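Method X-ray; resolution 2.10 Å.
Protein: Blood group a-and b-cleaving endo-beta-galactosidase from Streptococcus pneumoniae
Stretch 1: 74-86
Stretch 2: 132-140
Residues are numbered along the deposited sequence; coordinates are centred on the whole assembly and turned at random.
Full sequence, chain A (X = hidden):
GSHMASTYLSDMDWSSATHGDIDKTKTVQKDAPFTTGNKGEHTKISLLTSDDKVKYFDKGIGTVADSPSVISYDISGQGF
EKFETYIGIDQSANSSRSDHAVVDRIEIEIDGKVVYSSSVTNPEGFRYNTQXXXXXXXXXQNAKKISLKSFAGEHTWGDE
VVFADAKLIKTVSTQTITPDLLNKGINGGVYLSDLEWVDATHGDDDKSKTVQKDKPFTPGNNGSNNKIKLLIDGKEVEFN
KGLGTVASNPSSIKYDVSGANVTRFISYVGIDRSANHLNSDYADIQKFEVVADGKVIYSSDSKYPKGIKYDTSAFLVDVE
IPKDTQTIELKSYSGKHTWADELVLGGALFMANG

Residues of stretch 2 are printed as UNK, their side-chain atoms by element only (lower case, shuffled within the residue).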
# COMPACT_ATOMS: atom_id res chain seq x y z
N ASP A 74 5.51 -12.81 -11.88
CA ASP A 74 6.11 -12.55 -10.58
C ASP A 74 5.50 -11.29 -9.99
O ASP A 74 5.65 -10.20 -10.54
CB ASP A 74 7.64 -12.41 -10.70
CG ASP A 74 8.32 -12.12 -9.36
OD1 ASP A 74 7.70 -12.29 -8.29
OD2 ASP A 74 9.51 -11.72 -9.39
N ILE A 75 4.79 -11.46 -8.88
CA ILE A 75 4.14 -10.33 -8.21
C ILE A 75 4.72 -10.08 -6.80
O ILE A 75 4.06 -9.46 -5.96
CB ILE A 75 2.59 -10.49 -8.17
CG1 ILE A 75 2.17 -11.80 -7.48
CG2 ILE A 75 2.02 -10.40 -9.59
CD1 ILE A 75 0.71 -11.85 -7.08
N SER A 76 5.95 -10.56 -6.58
CA SER A 76 6.64 -10.40 -5.29
C SER A 76 6.79 -8.93 -4.89
O SER A 76 7.23 -8.11 -5.70
CB SER A 76 8.02 -11.06 -5.33
OG SER A 76 7.91 -12.45 -5.53
N GLY A 77 6.42 -8.62 -3.65
CA GLY A 77 6.55 -7.27 -3.09
C GLY A 77 5.76 -6.16 -3.79
O GLY A 77 5.91 -4.99 -3.46
N GLN A 78 4.92 -6.55 -4.75
CA GLN A 78 4.20 -5.59 -5.59
C GLN A 78 2.98 -4.99 -4.90
O GLN A 78 2.51 -3.91 -5.28
CB GLN A 78 3.76 -6.27 -6.89
CG GLN A 78 4.90 -6.73 -7.79
CD GLN A 78 5.34 -5.67 -8.77
OE1 GLN A 78 5.92 -4.66 -8.39
NE2 GLN A 78 5.06 -5.91 -10.05
N GLY A 79 2.45 -5.70 -3.91
CA GLY A 79 1.33 -5.22 -3.11
C GLY A 79 -0.03 -5.25 -3.78
O GLY A 79 -0.93 -4.49 -3.41
N PHE A 80 -0.20 -6.13 -4.77
CA PHE A 80 -1.50 -6.30 -5.43
C PHE A 80 -2.51 -6.95 -4.49
O PHE A 80 -2.15 -7.80 -3.67
CB PHE A 80 -1.37 -7.11 -6.73
CG PHE A 80 -0.57 -6.42 -7.80
CD1 PHE A 80 -0.98 -5.19 -8.31
CD2 PHE A 80 0.57 -7.02 -8.32
CE1 PHE A 80 -0.24 -4.55 -9.31
CE2 PHE A 80 1.31 -6.39 -9.32
CZ PHE A 80 0.90 -5.15 -9.81
N GLU A 81 -3.76 -6.54 -4.61
CA GLU A 81 -4.82 -6.97 -3.70
C GLU A 81 -5.86 -7.85 -4.38
O GLU A 81 -6.45 -8.73 -3.75
CB GLU A 81 -5.49 -5.76 -3.06
CG GLU A 81 -4.55 -4.91 -2.20
CD GLU A 81 -5.04 -3.48 -1.99
OE1 GLU A 81 -6.27 -3.26 -1.92
OE2 GLU A 81 -4.19 -2.57 -1.90
N LYS A 82 -6.09 -7.61 -5.67
CA LYS A 82 -7.09 -8.34 -6.44
C LYS A 82 -6.61 -8.67 -7.85
O LYS A 82 -5.78 -7.96 -8.42
CB LYS A 82 -8.40 -7.53 -6.54
CG LYS A 82 -9.18 -7.40 -5.24
CD LYS A 82 -10.24 -6.30 -5.33
CE LYS A 82 -11.60 -6.85 -5.72
NZ LYS A 82 -12.31 -7.48 -4.57
N PHE A 83 -7.13 -9.77 -8.39
CA PHE A 83 -6.97 -10.10 -9.80
C PHE A 83 -8.35 -10.20 -10.43
O PHE A 83 -9.24 -10.87 -9.91
CB PHE A 83 -6.19 -11.40 -9.98
CG PHE A 83 -6.21 -11.92 -11.39
CD1 PHE A 83 -5.45 -11.31 -12.39
CD2 PHE A 83 -6.98 -13.03 -11.73
CE1 PHE A 83 -5.47 -11.78 -13.70
CE2 PHE A 83 -7.00 -13.52 -13.04
CZ PHE A 83 -6.24 -12.89 -14.02
N GLU A 84 -8.53 -9.52 -11.56
CA GLU A 84 -9.81 -9.53 -12.26
C GLU A 84 -9.65 -9.74 -13.77
O GLU A 84 -8.76 -9.15 -14.39
CB GLU A 84 -10.61 -8.26 -11.96
CG GLU A 84 -11.10 -8.19 -10.51
CD GLU A 84 -12.02 -7.02 -10.23
OE1 GLU A 84 -12.06 -6.06 -11.02
OE2 GLU A 84 -12.71 -7.06 -9.19
N THR A 85 -10.51 -10.58 -14.33
CA THR A 85 -10.51 -10.90 -15.76
C THR A 85 -11.81 -11.57 -16.20
O THR A 85 -12.53 -12.14 -15.38
CB THR A 85 -9.30 -11.80 -16.16
OG1 THR A 85 -9.15 -11.82 -17.58
CG2 THR A 85 -9.49 -13.23 -15.65
N TYR A 86 -12.11 -11.47 -17.49
CA TYR A 86 -13.17 -12.25 -18.11
C TYR A 86 -12.54 -13.40 -18.89
O TYR A 86 -11.56 -13.20 -19.61
CB TYR A 86 -13.99 -11.37 -19.08
CG TYR A 86 -14.76 -10.26 -18.41
CD1 TYR A 86 -14.16 -9.02 -18.16
CD2 TYR A 86 -16.10 -10.43 -18.04
CE1 TYR A 86 -14.87 -7.99 -17.56
CE2 TYR A 86 -16.82 -9.40 -17.44
CZ TYR A 86 -16.19 -8.18 -17.20
OH TYR A 86 -16.88 -7.15 -16.60
N UNK A 132 -19.03 -15.56 -21.30
CA UNK A 132 -17.84 -15.28 -20.49
C UNK A 132 -18.10 -15.38 -18.99
O UNK A 132 -19.18 -15.03 -18.51
c UNK A 132 -17.29 -13.91 -20.84
N UNK A 133 -17.10 -15.87 -18.26
CA UNK A 133 -17.13 -15.85 -16.80
C UNK A 133 -16.20 -14.76 -16.29
O UNK A 133 -15.07 -14.62 -16.77
c UNK A 133 -16.72 -17.21 -16.21
n UNK A 133 -20.05 -18.85 -15.90
o UNK A 133 -18.93 -17.51 -14.49
c UNK A 133 -18.96 -18.19 -15.51
c UNK A 133 -17.74 -18.33 -16.41
N UNK A 134 -16.67 -13.99 -15.31
CA UNK A 134 -15.88 -12.95 -14.67
C UNK A 134 -15.20 -13.49 -13.42
O UNK A 134 -15.86 -14.08 -12.55
c UNK A 134 -15.64 -9.25 -11.66
c UNK A 134 -16.31 -10.28 -12.31
c UNK A 134 -14.35 -8.85 -13.65
c UNK A 134 -16.75 -11.73 -14.32
c UNK A 134 -15.03 -9.88 -14.29
c UNK A 134 -14.66 -8.53 -12.33
c UNK A 134 -16.01 -10.61 -13.62
N UNK A 135 -13.89 -13.30 -13.33
CA UNK A 135 -13.11 -13.73 -12.18
C UNK A 135 -12.71 -12.52 -11.34
O UNK A 135 -12.21 -11.52 -11.88
c UNK A 135 -12.17 -15.72 -13.47
c UNK A 135 -11.02 -14.94 -11.37
c UNK A 135 -10.96 -16.38 -14.11
c UNK A 135 -11.82 -14.51 -12.60
N UNK A 136 -12.94 -12.62 -10.04
CA UNK A 136 -12.43 -11.64 -9.09
C UNK A 136 -11.95 -12.37 -7.84
O UNK A 136 -12.76 -12.85 -7.04
o UNK A 136 -12.93 -9.51 -8.05
c UNK A 136 -13.50 -10.60 -8.74
N UNK A 137 -10.63 -12.48 -7.70
CA UNK A 137 -10.03 -13.17 -6.56
C UNK A 137 -9.13 -12.25 -5.73
O UNK A 137 -8.47 -11.37 -6.28
c UNK A 137 -8.21 -14.12 -8.08
c UNK A 137 -9.23 -14.44 -6.98
c UNK A 137 -10.17 -15.55 -7.42
N UNK A 138 -9.13 -12.47 -4.42
CA UNK A 138 -8.26 -11.74 -3.51
C UNK A 138 -6.84 -12.32 -3.58
O UNK A 138 -6.66 -13.53 -3.65
c UNK A 138 -8.78 -11.81 -2.05
c UNK A 138 -8.05 -10.81 -1.16
o UNK A 138 -10.18 -11.51 -2.03
N UNK A 139 -5.86 -11.43 -3.59
CA UNK A 139 -4.45 -11.82 -3.57
C UNK A 139 -3.91 -11.64 -2.15
O UNK A 139 -4.04 -10.55 -1.58
c UNK A 139 -2.13 -11.15 -4.36
c UNK A 139 -3.63 -11.01 -4.60
c UNK A 139 -3.51 -10.51 -7.11
c UNK A 139 -3.98 -11.45 -6.03
N UNK A 140 -3.31 -12.70 -1.58
CA UNK A 140 -2.69 -12.62 -0.25
C UNK A 140 -1.52 -11.63 -0.25
O UNK A 140 -0.80 -11.53 -1.25
c UNK A 140 -2.18 -14.04 -0.01
c UNK A 140 -2.98 -14.90 -0.93
c UNK A 140 -3.20 -14.06 -2.14

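Position 132 carries a single side-chain carbon, pointing toward stretch 1, its CB 4.5 Å from Tyr 86 CB. One carbon is alanine, Ala 132; it lies just before the strand, and its methyl makes no close contact.

At position 133 three carbons run in line, the third bearing one oxygen and one nitrogen. This is Gln 133, whose CB points away from stretch 1; its backbone O meets Tyr 86 CA at 3.3 Å, so its part in the contact is played by the main chain.

Position 134 has one carbon followed by a six-carbon ring without a hydroxyl: Phe 134. Its CD1 lies 3.6 Å from Tyr 86 CZ, over one face of the tyrosine ring, and its CZ is 3.7 Å from Glu 84 CD. The flat ring suits a place beside another aromatic, the two planes meeting obliquely at 46°.

Position 135 holds four carbons, forked at the first, with one arm two carbons long: Ile 135. Branching at CB favours the extended backbone, and the longer arm brings CD1 to 3.8 Å from Thr 85 CG2 on a buried face.

At position 136 one carbon carries one oxygen: Ser 136. Its OG donates a hydrogen bond of 2.7 Å to Glu 84 OE2; the short hydroxyl reaches the carboxylate directly from the neighbouring strand.

Position 137 is one carbon bearing two more, Val 137. Its CG2 sits 3.9 Å from Phe 83 CB and at the edge of that ring.

Position 138 has a carbon bearing one oxygen and one carbon, Thr 138. It pairs with Lys 82 on the face shared with Ser 136, where a polar group is compatible with exposure.

Position 139 again shows four carbons with a two-carbon arm: Ile 139. Pointing toward stretch 1, it places CG2 4.0 Å from Ile 75 CD1, and CD1 4.0 Å from both Phe 80 CB and Phe 83 CB, filling a buried apolar pocket.

Position 140 has three carbons closed onto the backbone nitrogen: Pro 140. Without an N-H to donate, it suits a place beyond the ladder.

The contact is an antiparallel pairing of strands. Phe 83 and Val 137 exchange hydrogen bonds (Phe 83 N to Val 137 O, 3.0 Å; Val 137 N to Phe 83 O, 3.1 Å), as do Thr 85 and Ile 135, while Ile 139 N donates to Glu 81 O at 2.8 Å. Alternation sends Phe 83, Thr 85, Ile 135 and Val 137 to one face, Glu 84–Ser 136 and Tyr 86–Phe 134 to the other.

Stretch 2, residues 132-140: AQFISVTIP
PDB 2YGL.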